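Local structure of guanine nucleotide exchange protein (Legionella pneumophila, 1XSZ) at residues Asn41-Ala45 with Gln73-Ala77; Thr79-Asn85 with Ala119-Asn124. The protein probably acts as a guanine nucleotide exchange factor for ADP-ribosylation factor (Arf) GTPases, through a Sec7 domain whose active site is covered by a C-terminal capping domain. All blocks are in the same frame, centred on the assembly; numbering follows the deposited sequence.

Contact 1 (Asn41-Ala45 with Gln73-Ala77); sequences NEEIA and QVLKA
Val-74 lays its isopropyl group over the first turns of helix 40-50, with CG1 3.8 Å from Ile-44 CG2 and 4.0 Å from Ala-45 CB, and CG2 3.7 Å from Asn-41 OD1. This is a helix-helix crossing within the all-helical Sec7 domain, between helices 40-50 and 69-80. Both segments, 41-45 and 73-77, are regular alpha-helix, closed by Ala-45 N to Asn-41 O at 3.2 Å and Ala-77 N to Gln-73 O at 3.1 Å. Their axes approach to 8.0 Å, with 61° between the N-to-C directions (signed crossing -61°), and the two segments bury 314 Å² between them. Small residues permit this spacing: Ala-45 CB lies 3.6 Å from Val-74 O and 3.9 Å from Ala-77 CB, while Ala-77 CB also sits 4.0 Å from Glu-42 CA. In register, Asn-41 CA is 4.8 Å from Val-74 CA and Glu-42 CA 5.4 Å from Ala-77 CA. Val-74 takes chi1 t and Ile-44 chi1 m, which brings Val-74 CG1 and Ile-44 CG2 together on the buried side, where Tyr-63 of helix 57-64 touches both residues and Ile-26 and Ile-29 of helix 22-35 pack on Ile-44. Glu-43 points away from the crossing, and its carboxylate is hydrogen-bonded to His-4 N. Towards solvent the interface turns polar. There Asn-41 (chi1 m) and Gln-73 (chi1 m, chi2 t, chi3 -63°) extend toward each other, and Asn-41 ND2 gives a weak hydrogen bond to Gln-73 OE1, 3.0 Å long with an N-H...O angle of 125°.

Contact 2 (Thr79-Asn85 with Ala119-Asn124); sequences TSQMNFN and AYFQQN
The carboxamide of Gln-123 clamps the backbone of the loop after helix 69-80: Phe-84 N donates to Gln-123 OE1 at 2.9 Å (N-H...O angle 159°), and Gln-123 NE2 donates to Met-82 O at 3.2 Å (153°). Chi1 m and chi2 t extend the side chain, and chi3 of 51° turns the carboxamide so that OE1 and NE2 each meet a backbone group. Thr-79 and Ser-80 are the last helical residues; Met-82 N then bonds Thr-79 O at 3.1 Å, and extended Met-82 (-94/145) and Asn-83 (-102/105) lead to Phe-84 (-99/-5). In the other segment, residues 119-123 are helical, and Asn-124 (-141/61) leaves the helix. One water accepts from Asn-85 ND2 at 3.0 Å and donates to Gln-123 O at 2.7 Å. Nearest CA pairs are Ser-80 with Ala-119, 6.2 Å, Phe-84 with Tyr-120, 6.8 Å, and Asn-85 with Gln-123, 6.4 Å. Next to these bonds, Ala-119 CB packs 3.4 Å from Thr-79 CG2 and 4.3 Å from Phe-84 CE2. The Phe-84 ring (chi1 m) also meets Phe-116 edge-to-face. A glutamine carboxamide bridging backbone N-H and C=O groups here holds the loop after helix 69-80 to the C-terminal end of helix 106-123, within the all-helical Sec7 domain.

Overall arrangement
Contact 1 closes before contact 2 opens, so the two follow in series along the Sec7 domain, with centres 14 Å apart on the same side of the chain's centre. Helix 69-80 serves both: its middle crosses helix 40-50 in contact 1, and its last residues, with the loop beyond, meet the end of helix 106-123 in contact 2. The contacts also touch directly through Gln-81, whose NE2 lies 3.2 Å from Glu-42 O, a probable hydrogen bond, and whose OE1, hydrogen-bonded to His-49, also lies 3.5 Å from Ala-45 C. Helix 69-80 thus joins helix 40-50 to helix 106-123 in this domain, which probably carries the exchange activity.

Contact 1 (Asn41-Ala45 with Gln73-Ala77)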
# COMPACT_ATOMS: atom_id res chain seq x y z
N ASN A 41 -19.97 1.18 -8.31
CA ASN A 41 -19.05 0.70 -7.29
C ASN A 41 -19.27 -0.75 -6.86
O ASN A 41 -18.31 -1.50 -6.70
CB ASN A 41 -19.08 1.62 -6.07
CG ASN A 41 -18.67 3.04 -6.42
OD1 ASN A 41 -17.86 3.26 -7.32
ND2 ASN A 41 -19.23 4.01 -5.70
N GLU A 42 -20.52 -1.15 -6.68
CA GLU A 42 -20.81 -2.52 -6.28
C GLU A 42 -20.51 -3.47 -7.44
O GLU A 42 -20.10 -4.61 -7.24
CB GLU A 42 -22.27 -2.66 -5.84
CG GLU A 42 -22.61 -1.84 -4.60
CD GLU A 42 -23.21 -0.48 -4.92
OE1 GLU A 42 -22.68 0.22 -5.81
OE2 GLU A 42 -24.21 -0.10 -4.27
N GLU A 43 -20.72 -2.99 -8.67
CA GLU A 43 -20.48 -3.80 -9.85
C GLU A 43 -18.98 -4.04 -10.07
O GLU A 43 -18.57 -5.13 -10.46
CB GLU A 43 -21.10 -3.14 -11.08
CG GLU A 43 -21.32 -4.10 -12.23
CD GLU A 43 -22.34 -5.19 -11.91
OE1 GLU A 43 -22.25 -6.28 -12.49
OE2 GLU A 43 -23.24 -4.94 -11.07
N ILE A 44 -18.17 -3.01 -9.84
CA ILE A 44 -16.73 -3.17 -10.00
C ILE A 44 -16.24 -4.20 -8.97
O ILE A 44 -15.49 -5.11 -9.30
CB ILE A 44 -15.99 -1.83 -9.78
CG1 ILE A 44 -16.36 -0.85 -10.89
CG2 ILE A 44 -14.48 -2.06 -9.73
CD1 ILE A 44 -15.87 0.57 -10.64
N ALA A 45 -16.69 -4.05 -7.73
CA ALA A 45 -16.29 -4.98 -6.67
C ALA A 45 -16.71 -6.41 -7.00
O ALA A 45 -15.94 -7.34 -6.81
CB ALA A 45 -16.90 -4.54 -5.34
N GLN A 73 -14.93 3.45 -2.03
CA GLN A 73 -16.30 2.96 -2.07
C GLN A 73 -16.32 1.55 -2.63
O GLN A 73 -17.06 0.69 -2.16
CB GLN A 73 -17.17 3.87 -2.94
CG GLN A 73 -17.44 5.24 -2.33
CD GLN A 73 -18.35 6.08 -3.20
OE1 GLN A 73 -18.00 6.43 -4.33
NE2 GLN A 73 -19.52 6.43 -2.68
N VAL A 74 -15.49 1.29 -3.64
CA VAL A 74 -15.43 -0.03 -4.23
C VAL A 74 -14.90 -1.04 -3.21
O VAL A 74 -15.39 -2.17 -3.13
CB VAL A 74 -14.56 -0.05 -5.51
CG1 VAL A 74 -14.39 -1.48 -6.00
CG2 VAL A 74 -15.22 0.80 -6.60
N LEU A 75 -13.90 -0.64 -2.43
CA LEU A 75 -13.34 -1.53 -1.42
C LEU A 75 -14.41 -1.88 -0.38
O LEU A 75 -14.51 -3.03 0.05
CB LEU A 75 -12.13 -0.89 -0.74
CG LEU A 75 -11.56 -1.69 0.45
CD1 LEU A 75 -11.18 -3.09 0.00
CD2 LEU A 75 -10.36 -0.97 1.03
N LYS A 76 -15.19 -0.89 0.04
CA LYS A 76 -16.22 -1.15 1.03
C LYS A 76 -17.20 -2.20 0.50
O LYS A 76 -17.59 -3.11 1.22
CB LYS A 76 -16.97 0.14 1.38
CG LYS A 76 -17.80 0.03 2.65
CD LYS A 76 -18.42 1.36 3.05
CE LYS A 76 -19.15 1.23 4.38
NZ LYS A 76 -20.14 0.13 4.36
N ALA A 77 -17.57 -2.07 -0.77
CA ALA A 77 -18.49 -3.03 -1.38
C ALA A 77 -17.81 -4.40 -1.51
O ALA A 77 -18.41 -5.43 -1.22
CB ALA A 77 -18.93 -2.54 -2.75

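Contact 2 (Thr79-Asn85 with Ala119-Asn124)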
# COMPACT_ATOMS: atom_id res chain seq x y z
N THR A 79 -15.40 -5.76 0.29
CA THR A 79 -15.32 -6.44 1.57
C THR A 79 -16.70 -6.84 2.10
O THR A 79 -16.84 -7.88 2.73
CB THR A 79 -14.58 -5.56 2.58
OG1 THR A 79 -13.28 -5.25 2.07
CG2 THR A 79 -14.43 -6.28 3.91
N SER A 80 -17.71 -6.01 1.83
CA SER A 80 -19.07 -6.30 2.28
C SER A 80 -19.62 -7.54 1.59
O SER A 80 -20.49 -8.22 2.12
CB SER A 80 -19.98 -5.10 2.01
OG SER A 80 -19.58 -3.98 2.77
N GLN A 81 -19.10 -7.82 0.40
CA GLN A 81 -19.55 -8.98 -0.38
C GLN A 81 -18.93 -10.28 0.11
O GLN A 81 -19.26 -11.36 -0.40
CB GLN A 81 -19.24 -8.75 -1.86
CG GLN A 81 -20.07 -7.63 -2.48
CD GLN A 81 -19.54 -7.15 -3.81
OE1 GLN A 81 -18.50 -7.59 -4.28
NE2 GLN A 81 -20.26 -6.21 -4.42
N MET A 82 -18.05 -10.19 1.10
CA MET A 82 -17.41 -11.37 1.68
C MET A 82 -18.22 -11.79 2.89
O MET A 82 -18.76 -10.95 3.61
CB MET A 82 -15.97 -11.04 2.10
CG MET A 82 -15.07 -10.70 0.93
SD MET A 82 -13.39 -10.25 1.42
CE MET A 82 -12.71 -11.85 1.81
N ASN A 83 -18.31 -13.10 3.12
CA ASN A 83 -19.08 -13.63 4.24
C ASN A 83 -18.19 -14.04 5.41
O ASN A 83 -17.53 -15.08 5.36
CB ASN A 83 -19.90 -14.84 3.79
CG ASN A 83 -20.78 -15.41 4.89
OD1 ASN A 83 -21.31 -16.52 4.77
ND2 ASN A 83 -20.96 -14.64 5.96
N PHE A 84 -18.18 -13.23 6.47
CA PHE A 84 -17.38 -13.52 7.65
C PHE A 84 -18.22 -14.15 8.75
O PHE A 84 -17.69 -14.56 9.79
CB PHE A 84 -16.73 -12.23 8.18
CG PHE A 84 -15.75 -11.62 7.22
CD1 PHE A 84 -14.60 -12.31 6.84
CD2 PHE A 84 -15.99 -10.37 6.67
CE1 PHE A 84 -13.71 -11.77 5.92
CE2 PHE A 84 -15.11 -9.82 5.74
CZ PHE A 84 -13.97 -10.52 5.37
N ASN A 85 -19.52 -14.25 8.52
CA ASN A 85 -20.41 -14.85 9.50
C ASN A 85 -20.09 -16.33 9.65
O ASN A 85 -20.13 -17.10 8.69
CB ASN A 85 -21.87 -14.66 9.10
CG ASN A 85 -22.83 -15.31 10.07
OD1 ASN A 85 -22.99 -16.53 10.08
ND2 ASN A 85 -23.47 -14.50 10.90
N ALA A 119 -15.91 -4.16 8.38
CA ALA A 119 -16.84 -5.20 7.95
C ALA A 119 -17.01 -6.28 9.01
O ALA A 119 -18.12 -6.80 9.19
CB ALA A 119 -16.36 -5.82 6.65
N TYR A 120 -15.93 -6.62 9.70
CA TYR A 120 -15.99 -7.63 10.74
C TYR A 120 -16.98 -7.17 11.80
O TYR A 120 -17.85 -7.93 12.23
CB TYR A 120 -14.63 -7.84 11.41
CG TYR A 120 -14.70 -8.82 12.55
CD1 TYR A 120 -14.83 -10.19 12.31
CD2 TYR A 120 -14.72 -8.39 13.88
CE1 TYR A 120 -14.99 -11.10 13.36
CE2 TYR A 120 -14.88 -9.29 14.94
CZ TYR A 120 -15.01 -10.64 14.66
OH TYR A 120 -15.19 -11.54 15.69
N PHE A 121 -16.81 -5.92 12.23
CA PHE A 121 -17.68 -5.34 13.25
C PHE A 121 -19.13 -5.32 12.78
O PHE A 121 -20.04 -5.68 13.53
CB PHE A 121 -17.22 -3.92 13.58
CG PHE A 121 -18.13 -3.19 14.52
CD1 PHE A 121 -18.37 -3.68 15.80
CD2 PHE A 121 -18.74 -2.00 14.14
CE1 PHE A 121 -19.22 -3.01 16.68
CE2 PHE A 121 -19.59 -1.32 15.01
CZ PHE A 121 -19.83 -1.82 16.28
N GLN A 122 -19.35 -4.89 11.54
CA GLN A 122 -20.70 -4.82 10.99
C GLN A 122 -21.38 -6.19 11.00
O GLN A 122 -22.57 -6.30 11.29
CB GLN A 122 -20.64 -4.27 9.56
CG GLN A 122 -22.00 -3.92 8.95
CD GLN A 122 -22.85 -5.14 8.66
OE1 GLN A 122 -22.44 -6.04 7.93
NE2 GLN A 122 -24.06 -5.16 9.22
N GLN A 123 -20.61 -7.23 10.70
CA GLN A 123 -21.14 -8.59 10.66
C GLN A 123 -21.05 -9.33 12.00
O GLN A 123 -21.67 -10.38 12.17
CB GLN A 123 -20.42 -9.40 9.57
CG GLN A 123 -20.80 -8.99 8.15
CD GLN A 123 -20.03 -9.75 7.07
OE1 GLN A 123 -19.97 -10.98 7.08
NE2 GLN A 123 -19.46 -9.02 6.12
N ASN A 124 -20.30 -8.78 12.95
CA ASN A 124 -20.14 -9.39 14.27
C ASN A 124 -20.12 -8.35 15.39
O ASN A 124 -19.15 -8.23 16.14
CB ASN A 124 -18.83 -10.20 14.32
CG ASN A 124 -18.85 -11.39 13.37
OD1 ASN A 124 -19.57 -12.36 13.60
ND2 ASN A 124 -18.06 -11.31 12.31
O HOH W 1 -23.41 -11.51 10.49